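Long-range contacts in hydrolase, haloacid dehalogenase-like family (Streptococcus pneumoniae, PDB 2FI1), which probably acts as a metal-dependent hydrolase of the haloacid dehalogenase-like family, although its own substrate is not established: residues R100-S105 with Y123-V128; Y6-W11 with Y150-G155; A26-T31 with E68-N73. All coordinates share one frame; numbering follows the deposited sequence.

Contact 1 of 3, residues R100-S105 with Y123-V128; sequences RHFLVS and YFTEVV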
loop_
_atom_site.group_PDB
_atom_site.type_symbol
_atom_site.label_atom_id
_atom_site.label_comp_id
_atom_site.label_asym_id
_atom_site.label_seq_id
_atom_site.Cartn_x
_atom_site.Cartn_y
_atom_site.Cartn_z
ATOM N N ARG A 100 -5.478 -3.091 -17.421
ATOM C CA ARG A 100 -6.186 -3.722 -16.312
ATOM C C ARG A 100 -5.348 -3.596 -15.055
ATOM O O ARG A 100 -4.114 -3.626 -15.113
ATOM C CB ARG A 100 -6.455 -5.212 -16.554
ATOM C CG ARG A 100 -7.331 -5.498 -17.762
ATOM C CD ARG A 100 -7.622 -6.967 -17.906
ATOM N NE ARG A 100 -6.416 -7.738 -18.178
ATOM C CZ ARG A 100 -6.402 -9.051 -18.405
ATOM N NH1 ARG A 100 -7.525 -9.749 -18.399
ATOM N NH2 ARG A 100 -5.254 -9.662 -18.640
ATOM N N HIS A 101 -6.045 -3.482 -13.925
ATOM C CA HIS A 101 -5.446 -3.357 -12.616
ATOM C C HIS A 101 -5.841 -4.542 -11.765
ATOM O O HIS A 101 -6.992 -4.955 -11.757
ATOM C CB HIS A 101 -5.937 -2.098 -11.907
ATOM C CG HIS A 101 -5.683 -0.832 -12.653
ATOM N ND1 HIS A 101 -4.428 -0.279 -12.780
ATOM C CD2 HIS A 101 -6.535 -0.003 -13.301
ATOM C CE1 HIS A 101 -4.515 0.837 -13.484
ATOM N NE2 HIS A 101 -5.780 1.027 -13.808
ATOM N N PHE A 102 -4.869 -5.053 -11.022
ATOM C CA PHE A 102 -5.069 -6.114 -10.045
ATOM C C PHE A 102 -4.434 -5.665 -8.750
ATOM O O PHE A 102 -3.555 -4.804 -8.745
ATOM C CB PHE A 102 -4.439 -7.425 -10.518
ATOM C CG PHE A 102 -4.945 -7.866 -11.850
ATOM C CD1 PHE A 102 -6.056 -8.678 -11.951
ATOM C CD2 PHE A 102 -4.336 -7.429 -13.014
ATOM C CE1 PHE A 102 -6.528 -9.064 -13.194
ATOM C CE2 PHE A 102 -4.815 -7.810 -14.245
ATOM C CZ PHE A 102 -5.901 -8.619 -14.334
ATOM N N LEU A 103 -4.868 -6.247 -7.639
ATOM C CA LEU A 103 -4.281 -5.918 -6.340
ATOM C C LEU A 103 -3.987 -7.201 -5.597
ATOM O O LEU A 103 -4.838 -8.092 -5.570
ATOM C CB LEU A 103 -5.229 -5.046 -5.518
ATOM C CG LEU A 103 -4.753 -4.422 -4.203
ATOM C CD1 LEU A 103 -3.731 -3.375 -4.432
ATOM C CD2 LEU A 103 -5.946 -3.804 -3.499
ATOM N N VAL A 104 -2.785 -7.305 -5.027
ATOM C CA VAL A 104 -2.439 -8.432 -4.156
ATOM C C VAL A 104 -2.095 -7.889 -2.782
ATOM O O VAL A 104 -1.217 -7.032 -2.646
ATOM C CB VAL A 104 -1.273 -9.258 -4.714
ATOM C CG1 VAL A 104 -0.837 -10.331 -3.712
ATOM C CG2 VAL A 104 -1.671 -9.909 -6.017
ATOM N N SER A 105 -2.799 -8.405 -1.777
ATOM C CA SER A 105 -2.568 -8.025 -0.390
ATOM C C SER A 105 -2.527 -9.273 0.478
ATOM O O SER A 105 -3.209 -10.255 0.211
ATOM C CB SER A 105 -3.689 -7.118 0.102
ATOM O OG SER A 105 -3.499 -6.746 1.470
ATOM N N TYR A 123 -11.513 0.247 -10.071
ATOM C CA TYR A 123 -10.394 0.027 -10.977
ATOM C C TYR A 123 -9.944 -1.419 -11.107
ATOM O O TYR A 123 -9.310 -1.765 -12.094
ATOM C CB TYR A 123 -9.191 0.903 -10.597
ATOM C CG TYR A 123 -9.408 2.323 -11.029
ATOM C CD1 TYR A 123 -9.356 2.654 -12.378
ATOM C CD2 TYR A 123 -9.750 3.319 -10.118
ATOM C CE1 TYR A 123 -9.597 3.945 -12.796
ATOM C CE2 TYR A 123 -9.997 4.626 -10.544
ATOM C CZ TYR A 123 -9.924 4.918 -11.876
ATOM O OH TYR A 123 -10.190 6.204 -12.281
ATOM N N PHE A 124 -10.258 -2.271 -10.125
ATOM C CA PHE A 124 -9.607 -3.573 -10.044
ATOM C C PHE A 124 -10.413 -4.684 -10.653
ATOM O O PHE A 124 -11.550 -4.918 -10.273
ATOM C CB PHE A 124 -9.239 -3.880 -8.593
ATOM C CG PHE A 124 -8.273 -2.885 -8.044
ATOM C CD1 PHE A 124 -6.926 -2.970 -8.346
ATOM C CD2 PHE A 124 -8.719 -1.799 -7.320
ATOM C CE1 PHE A 124 -6.036 -2.021 -7.903
ATOM C CE2 PHE A 124 -7.826 -0.835 -6.874
ATOM C CZ PHE A 124 -6.473 -0.954 -7.171
ATOM N N THR A 125 -9.805 -5.366 -11.611
ATOM C CA THR A 125 -10.403 -6.555 -12.203
ATOM C C THR A 125 -10.514 -7.668 -11.166
ATOM O O THR A 125 -11.534 -8.359 -11.094
ATOM C CB THR A 125 -9.605 -6.996 -13.430
ATOM O OG1 THR A 125 -9.685 -5.968 -14.431
ATOM C CG2 THR A 125 -10.125 -8.307 -13.993
ATOM N N GLU A 126 -9.476 -7.841 -10.352
ATOM C CA GLU A 126 -9.547 -8.743 -9.208
ATOM C C GLU A 126 -8.635 -8.239 -8.100
ATOM O O GLU A 126 -7.531 -7.741 -8.357
ATOM C CB GLU A 126 -9.181 -10.184 -9.579
ATOM C CG GLU A 126 -9.371 -11.152 -8.401
ATOM C CD GLU A 126 -9.312 -12.627 -8.751
ATOM O OE1 GLU A 126 -9.598 -13.017 -9.898
ATOM O OE2 GLU A 126 -8.972 -13.416 -7.847
ATOM N N VAL A 127 -9.139 -8.349 -6.877
ATOM C CA VAL A 127 -8.396 -8.061 -5.656
ATOM C C VAL A 127 -8.163 -9.388 -4.941
ATOM O O VAL A 127 -9.127 -10.098 -4.616
ATOM C CB VAL A 127 -9.157 -7.096 -4.735
ATOM C CG1 VAL A 127 -8.404 -6.897 -3.426
ATOM C CG2 VAL A 127 -9.400 -5.766 -5.426
ATOM N N VAL A 128 -6.897 -9.722 -4.723
ATOM C CA VAL A 128 -6.500 -10.924 -3.987
ATOM C C VAL A 128 -6.192 -10.485 -2.562
ATOM O O VAL A 128 -5.324 -9.638 -2.350
ATOM C CB VAL A 128 -5.264 -11.579 -4.623
ATOM C CG1 VAL A 128 -4.743 -12.729 -3.746
ATOM C CG2 VAL A 128 -5.578 -12.042 -6.056
HETATM O O HOH W 1 -8.963 -3.362 -14.241
#

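Contact 2 of 3, residues Y6-W11 with Y150-G155; sequences YHDYIW and YQISSG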
loop_
_atom_site.group_PDB
_atom_site.type_symbol
_atom_site.label_atom_id
_atom_site.label_comp_id
_atom_site.label_asym_id
_atom_site.label_seq_id
_atom_site.Cartn_x
_atom_site.Cartn_y
_atom_site.Cartn_z
ATOM N N TYR A 6 2.959 -1.574 -20.869
ATOM C CA TYR A 6 2.369 -2.720 -20.179
ATOM C C TYR A 6 0.861 -2.677 -20.279
ATOM O O TYR A 6 0.279 -1.600 -20.274
ATOM C CB TYR A 6 2.768 -2.699 -18.704
ATOM C CG TYR A 6 4.249 -2.775 -18.482
ATOM C CD1 TYR A 6 4.923 -3.981 -18.602
ATOM C CD2 TYR A 6 4.985 -1.641 -18.168
ATOM C CE1 TYR A 6 6.293 -4.058 -18.408
ATOM C CE2 TYR A 6 6.347 -1.704 -17.971
ATOM C CZ TYR A 6 6.999 -2.911 -18.089
ATOM O OH TYR A 6 8.363 -2.960 -17.875
ATOM N N HIS A 7 0.235 -3.852 -20.333
ATOM C CA HIS A 7 -1.225 -3.967 -20.373
ATOM C C HIS A 7 -1.816 -4.124 -18.974
ATOM O O HIS A 7 -2.864 -3.553 -18.673
ATOM C CB HIS A 7 -1.666 -5.157 -21.238
ATOM C CG HIS A 7 -3.153 -5.302 -21.355
ATOM N ND1 HIS A 7 -3.926 -4.485 -22.155
ATOM C CD2 HIS A 7 -4.014 -6.166 -20.765
ATOM C CE1 HIS A 7 -5.192 -4.854 -22.066
ATOM N NE2 HIS A 7 -5.275 -5.864 -21.219
ATOM N N ASP A 8 -1.134 -4.908 -18.144
ATOM C CA ASP A 8 -1.630 -5.320 -16.838
ATOM C C ASP A 8 -0.716 -4.828 -15.724
ATOM O O ASP A 8 0.506 -4.861 -15.848
ATOM C CB ASP A 8 -1.747 -6.840 -16.802
ATOM C CG ASP A 8 -2.808 -7.352 -17.742
ATOM O OD1 ASP A 8 -3.868 -6.695 -17.816
ATOM O OD2 ASP A 8 -2.595 -8.392 -18.402
ATOM N N TYR A 9 -1.336 -4.371 -14.645
ATOM C CA TYR A 9 -0.655 -3.720 -13.547
ATOM C C TYR A 9 -1.090 -4.421 -12.269
ATOM O O TYR A 9 -2.275 -4.425 -11.947
ATOM C CB TYR A 9 -1.019 -2.221 -13.527
ATOM C CG TYR A 9 -0.508 -1.506 -14.758
ATOM C CD1 TYR A 9 0.695 -0.823 -14.736
ATOM C CD2 TYR A 9 -1.194 -1.575 -15.968
ATOM C CE1 TYR A 9 1.189 -0.192 -15.852
ATOM C CE2 TYR A 9 -0.696 -0.954 -17.103
ATOM C CZ TYR A 9 0.494 -0.263 -17.032
ATOM O OH TYR A 9 1.007 0.352 -18.174
ATOM N N ILE A 10 -0.143 -5.055 -11.586
ATOM C CA ILE A 10 -0.432 -5.753 -10.349
ATOM C C ILE A 10 0.120 -4.903 -9.212
ATOM O O ILE A 10 1.337 -4.780 -9.048
ATOM C CB ILE A 10 0.173 -7.163 -10.316
ATOM C CG1 ILE A 10 -0.347 -8.007 -11.485
ATOM C CG2 ILE A 10 -0.190 -7.834 -8.989
ATOM C CD1 ILE A 10 0.262 -9.397 -11.547
ATOM N N TRP A 11 -0.789 -4.343 -8.430
ATOM C CA TRP A 11 -0.475 -3.348 -7.425
ATOM C C TRP A 11 -0.395 -3.914 -6.022
ATOM O O TRP A 11 -0.998 -4.940 -5.700
ATOM C CB TRP A 11 -1.556 -2.268 -7.410
ATOM C CG TRP A 11 -1.692 -1.485 -8.684
ATOM C CD1 TRP A 11 -2.569 -1.719 -9.701
ATOM C CD2 TRP A 11 -0.959 -0.312 -9.042
ATOM N NE1 TRP A 11 -2.418 -0.775 -10.676
ATOM C CE2 TRP A 11 -1.430 0.094 -10.306
ATOM C CE3 TRP A 11 0.057 0.426 -8.427
ATOM C CZ2 TRP A 11 -0.937 1.224 -10.962
ATOM C CZ3 TRP A 11 0.557 1.545 -9.092
ATOM C CH2 TRP A 11 0.056 1.926 -10.346
ATOM N N TYR A 150 -5.714 -14.643 -15.807
ATOM C CA TYR A 150 -5.951 -13.478 -16.657
ATOM C C TYR A 150 -5.027 -13.453 -17.871
ATOM O O TYR A 150 -5.025 -12.497 -18.645
ATOM C CB TYR A 150 -5.873 -12.184 -15.821
ATOM C CG TYR A 150 -7.025 -12.124 -14.844
ATOM C CD1 TYR A 150 -8.295 -11.793 -15.273
ATOM C CD2 TYR A 150 -6.854 -12.457 -13.497
ATOM C CE1 TYR A 150 -9.367 -11.776 -14.396
ATOM C CE2 TYR A 150 -7.918 -12.436 -12.615
ATOM C CZ TYR A 150 -9.173 -12.101 -13.069
ATOM O OH TYR A 150 -10.270 -12.078 -12.236
ATOM N N GLN A 151 -4.275 -14.532 -18.057
ATOM C CA GLN A 151 -3.460 -14.719 -19.259
ATOM C C GLN A 151 -2.635 -13.465 -19.543
ATOM O O GLN A 151 -2.690 -12.848 -20.608
ATOM C CB GLN A 151 -4.356 -15.153 -20.418
ATOM C CG GLN A 151 -4.853 -16.571 -20.195
ATOM C CD GLN A 151 -5.879 -17.008 -21.201
ATOM O OE1 GLN A 151 -7.018 -16.542 -21.185
ATOM N NE2 GLN A 151 -5.488 -17.934 -22.077
ATOM N N ILE A 152 -1.844 -13.105 -18.537
ATOM C CA ILE A 152 -1.056 -11.889 -18.546
ATOM C C ILE A 152 0.244 -12.101 -19.323
ATOM O O ILE A 152 1.112 -12.869 -18.893
ATOM C CB ILE A 152 -0.734 -11.435 -17.083
ATOM C CG1 ILE A 152 -2.030 -11.160 -16.314
ATOM C CG2 ILE A 152 0.166 -10.212 -17.090
ATOM C CD1 ILE A 152 -1.825 -10.757 -14.858
ATOM N N SER A 153 0.383 -11.397 -20.447
ATOM C CA SER A 153 1.606 -11.429 -21.264
ATOM C C SER A 153 2.459 -10.167 -21.162
ATOM O O SER A 153 3.636 -10.175 -21.531
ATOM C CB SER A 153 1.231 -11.616 -22.733
ATOM O OG SER A 153 0.371 -10.569 -23.147
ATOM N N SER A 154 1.862 -9.071 -20.700
ATOM C CA SER A 154 2.552 -7.791 -20.595
ATOM C C SER A 154 2.163 -7.171 -19.267
ATOM O O SER A 154 1.254 -6.340 -19.200
ATOM C CB SER A 154 2.150 -6.877 -21.752
ATOM O OG SER A 154 2.789 -5.626 -21.648
ATOM N N GLY A 155 2.853 -7.589 -18.213
ATOM C CA GLY A 155 2.481 -7.211 -16.852
ATOM C C GLY A 155 3.593 -6.507 -16.109
ATOM O O GLY A 155 4.775 -6.823 -16.273
HETATM O O HOH W 2 -1.057 -8.887 -20.499
#

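Contact 3 of 3, residues A26-T31 with E68-N73; sequences AAFVET and EKYKEN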
loop_
_atom_site.group_PDB
_atom_site.type_symbol
_atom_site.label_atom_id
_atom_site.label_comp_id
_atom_site.label_asym_id
_atom_site.label_seq_id
_atom_site.Cartn_x
_atom_site.Cartn_y
_atom_site.Cartn_z
ATOM N N ALA A 26 -0.465 10.712 11.661
ATOM C CA ALA A 26 -1.427 11.643 12.227
ATOM C C ALA A 26 -1.912 11.137 13.577
ATOM O O ALA A 26 -1.937 11.889 14.557
ATOM C CB ALA A 26 -2.593 11.850 11.265
ATOM N N ALA A 27 -2.264 9.857 13.644
ATOM C CA ALA A 27 -2.719 9.248 14.903
ATOM C C ALA A 27 -1.615 9.218 15.969
ATOM O O ALA A 27 -1.876 9.448 17.146
ATOM C CB ALA A 27 -3.231 7.860 14.659
ATOM N N PHE A 28 -0.379 8.945 15.566
ATOM C CA PHE A 28 0.731 8.838 16.507
ATOM C C PHE A 28 1.057 10.210 17.109
ATOM O O PHE A 28 1.247 10.349 18.321
ATOM C CB PHE A 28 1.937 8.249 15.779
ATOM C CG PHE A 28 3.012 7.710 16.684
ATOM C CD1 PHE A 28 3.113 6.347 16.915
ATOM C CD2 PHE A 28 3.942 8.559 17.274
ATOM C CE1 PHE A 28 4.121 5.835 17.725
ATOM C CE2 PHE A 28 4.943 8.058 18.085
ATOM C CZ PHE A 28 5.035 6.696 18.316
ATOM N N VAL A 29 1.099 11.230 16.262
ATOM C CA VAL A 29 1.361 12.600 16.713
ATOM C C VAL A 29 0.247 13.066 17.656
ATOM O O VAL A 29 0.524 13.648 18.712
ATOM C CB VAL A 29 1.506 13.547 15.496
ATOM C CG1 VAL A 29 1.482 15.019 15.921
ATOM C CG2 VAL A 29 2.787 13.239 14.723
ATOM N N GLU A 30 -1.009 12.801 17.313
ATOM C CA GLU A 30 -2.099 13.238 18.181
ATOM C C GLU A 30 -2.091 12.487 19.513
ATOM O O GLU A 30 -2.403 13.068 20.563
ATOM C CB GLU A 30 -3.452 13.167 17.466
ATOM C CG GLU A 30 -4.021 11.812 17.208
ATOM C CD GLU A 30 -5.378 11.888 16.503
ATOM O OE1 GLU A 30 -5.996 12.981 16.490
ATOM O OE2 GLU A 30 -5.820 10.870 15.944
ATOM N N THR A 31 -1.703 11.216 19.496
ATOM C CA THR A 31 -1.602 10.435 20.735
ATOM C C THR A 31 -0.460 10.963 21.624
ATOM O O THR A 31 -0.640 11.110 22.837
ATOM C CB THR A 31 -1.440 8.928 20.446
ATOM O OG1 THR A 31 -2.472 8.490 19.552
ATOM C CG2 THR A 31 -1.527 8.110 21.732
ATOM N N GLU A 68 -2.411 1.312 22.997
ATOM C CA GLU A 68 -3.845 1.120 22.926
ATOM C C GLU A 68 -4.558 2.366 22.412
ATOM O O GLU A 68 -5.432 2.282 21.549
ATOM C CB GLU A 68 -4.392 0.731 24.296
ATOM C CG GLU A 68 -5.751 0.114 24.212
ATOM C CD GLU A 68 -6.220 -0.493 25.523
ATOM O OE1 GLU A 68 -5.434 -0.540 26.501
ATOM O OE2 GLU A 68 -7.385 -0.935 25.558
ATOM N N LYS A 69 -4.182 3.523 22.950
ATOM C CA LYS A 69 -4.780 4.787 22.545
ATOM C C LYS A 69 -4.384 5.145 21.117
ATOM O O LYS A 69 -5.209 5.629 20.347
ATOM C CB LYS A 69 -4.363 5.902 23.499
ATOM C CG LYS A 69 -4.880 5.735 24.924
ATOM C CD LYS A 69 -4.273 6.787 25.831
ATOM C CE LYS A 69 -4.664 6.573 27.285
ATOM N NZ LYS A 69 -6.085 6.933 27.540
ATOM N N TYR A 70 -3.127 4.885 20.768
ATOM C CA TYR A 70 -2.658 5.093 19.396
ATOM C C TYR A 70 -3.475 4.275 18.389
ATOM O O TYR A 70 -3.904 4.807 17.361
ATOM C CB TYR A 70 -1.162 4.769 19.300
ATOM C CG TYR A 70 -0.652 4.563 17.890
ATOM C CD1 TYR A 70 -0.830 5.541 16.915
ATOM C CD2 TYR A 70 -0.019 3.377 17.529
ATOM C CE1 TYR A 70 -0.386 5.343 15.625
ATOM C CE2 TYR A 70 0.439 3.180 16.243
ATOM C CZ TYR A 70 0.260 4.171 15.300
ATOM O OH TYR A 70 0.713 3.968 14.012
ATOM N N LYS A 71 -3.696 2.991 18.683
ATOM C CA LYS A 71 -4.444 2.124 17.763
ATOM C C LYS A 71 -5.888 2.588 17.593
ATOM O O LYS A 71 -6.448 2.510 16.494
ATOM C CB LYS A 71 -4.396 0.663 18.217
ATOM C CG LYS A 71 -3.013 0.060 18.174
ATOM C CD LYS A 71 -2.561 -0.244 16.767
ATOM C CE LYS A 71 -1.190 -0.884 16.799
ATOM N NZ LYS A 71 -0.816 -1.445 15.491
ATOM N N GLU A 72 -6.489 3.078 18.671
ATOM C CA GLU A 72 -7.833 3.637 18.579
ATOM C C GLU A 72 -7.846 4.882 17.690
ATOM O O GLU A 72 -8.702 5.025 16.820
ATOM C CB GLU A 72 -8.397 3.927 19.972
ATOM C CG GLU A 72 -8.774 2.659 20.732
ATOM C CD GLU A 72 -9.625 2.915 21.968
ATOM O OE1 GLU A 72 -10.399 3.900 21.976
ATOM O OE2 GLU A 72 -9.524 2.119 22.931
ATOM N N ASN A 73 -6.873 5.767 17.883
ATOM C CA ASN A 73 -6.766 6.959 17.047
ATOM C C ASN A 73 -6.464 6.620 15.585
ATOM O O ASN A 73 -6.958 7.286 14.679
ATOM C CB ASN A 73 -5.715 7.925 17.603
ATOM C CG ASN A 73 -6.225 8.719 18.793
ATOM O OD1 ASN A 73 -7.423 9.003 18.896
ATOM N ND2 ASN A 73 -5.320 9.102 19.683
HETATM O O HOH W 3 -7.924 9.920 15.288
#

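Contact 1 of 3, residues R100-S105 with Y123-V128
The carbonyl oxygen of H101 takes the backbone N of T125 at 2.8 Å and, more weakly, faces the CA-H of F124. The neighbouring carbonyl, Y123 O, turns to the imidazole: it lies in the ring plane at its edge, 3.5 Å from H101 CD2. The first torsion of H101 (chi1 -57°) puts CG beside its own backbone N. Further out, ND1 bonds W11 NE1 and NE2 the carbonyl of L91, so both ring nitrogens of a buried histidine are satisfied. One water collects H101 N, Y123 O and T125 OG1 where the chain turns its corner at T125. Threonine fits this exposed bend: its hydroxyl bonds the water and its carbon side is left to F102, whose CE1 sits 3.7 Å from T125 CB. Past the corner the strands run parallel. L103 N reaches E126 O, and V128 N returns to L103 O at 2.8 Å in an almost straight bond (175°). S105 N then closes on V128 O. Side chains alternate between the two faces. L103 CD2 lies alongside V127 CG1, 4.0 Å away, and both residues pack on helix 110-117; the F124 ring meets L103 CB obliquely. V104 and V128 turn to the other face, under helix 141-149, where branched aliphatic residues suit both strand and core. E126 shares that face, but its carboxylate leads away to K149, Y145 and Y150. The strands and helix 110-117 form a beta-alpha-beta unit of the Rossmann-like core. S105, its side chain about 8 Å from the calcium ion, probably corresponds to the serine or threonine of motif II, at the end of the second strand of the haloacid dehalogenase fold.

Contact 2 of 3, residues Y6-W11 with Y150-G155
The carbonyl of S154 receives two successive backbone N-H groups of the other segment, H7 N at 2.9 Å and D8 N at 3.0 Å. The D8 bond is the straighter (163°) and lies in the carbonyl plane, whereas H7 N comes in tilted from it. S154 OG, anti to its backbone N (chi1 179°), turns back beside Y6 CA and makes a weak bond with H7 N; a small polar residue suits this tight approach. One residue on, the CA-H of G155 points at D8 O, with the carbon 3.2 Å from that oxygen. Having no side chain, G155 also leaves room for CG2 of I152, which packs against the glycine CA. I152 sets both its branches against the aspartate, CG1 lying 3.5 Å from D8 OD2, while its CD1 goes on to meet I10 CD1. A water 2.6 Å from D8 OD2 donates a hydrogen bond to it and accepts from S154 N, while OD1 makes a salt bridge to R100, which probably favours the charged form. In a further shell, R100 also bonds the carbonyl of Y150, so one arginine ties D8 to the end of helix 141-149. Y6 rests CD1 near G155 O and sends its hydroxyl to D174. The positive phi of Q151 closes that helix in a Schellman motif and turns the chain toward the sheet. The D8-G155 pairing thus begins the parallel alignment of central strand 8-11 and its neighbour 155-159 in the haloacid dehalogenase fold; D12 and G14, just after strand 8-11, and D160, just after 155-159, bind the calcium ion.

Contact 3 of 3, residues A26-T31 with E68-N73
This is a helix-helix contact in the all-helical part of the chain, far from the sheet: helix 20-34 meets helix 66-77, and the axes of their short segments 26-31 and 68-73 cross at 134° and come within 8.4 Å. The direct hydrogen bond across it is made by T31 OG1, which accepts ND2 of N73 at 2.9 Å, nearly straight (172°) and in the amide plane, and donates to A27 O at 2.7 Å. The hydroxyl is thus used in both directions, and A27 O is gripped from opposite faces of its plane by T31 OG1 and T31 N. Where the backbones come close, small A27 puts CB 3.6 Å from N73 C. Beside it stands an edge-to-face pair: F28 CD1 sits 3.8 Å above the centre of the Y70 ring. Y70 CG, anti to the backbone N (chi1 163°), starts the ring toward F28. Phenylalanine suits this position, since F66, L48, I56 and F59 also surround it. E30 lays its carboxylate across N73, with OE2 3.4 Å from N73 CB. A helical domain inserted after the first strand is consistent with the cap of haloacid dehalogenase-like enzymes.

In the fold
From the N terminus, the chain opens contact 2 with residues 6-11 on the first strand, then leaves the sheet for the helical domain. There contact 3 closes a loop of 36 residues, joining helices 20-34 and 66-77. The chain returns to the core, where contact 1 pairs strand 100-104 with strand 124-128 at the sheet's edge. Only at 150-155 does contact 2 close, so contacts 3 and 1 follow in series and both nest inside its long loop; none cross. Contacts 1 and 2 touch within the sheet, their centres 11 Å apart, whereas contact 3 lies about 38 Å from contact 2, centre to centre, in the separate cap.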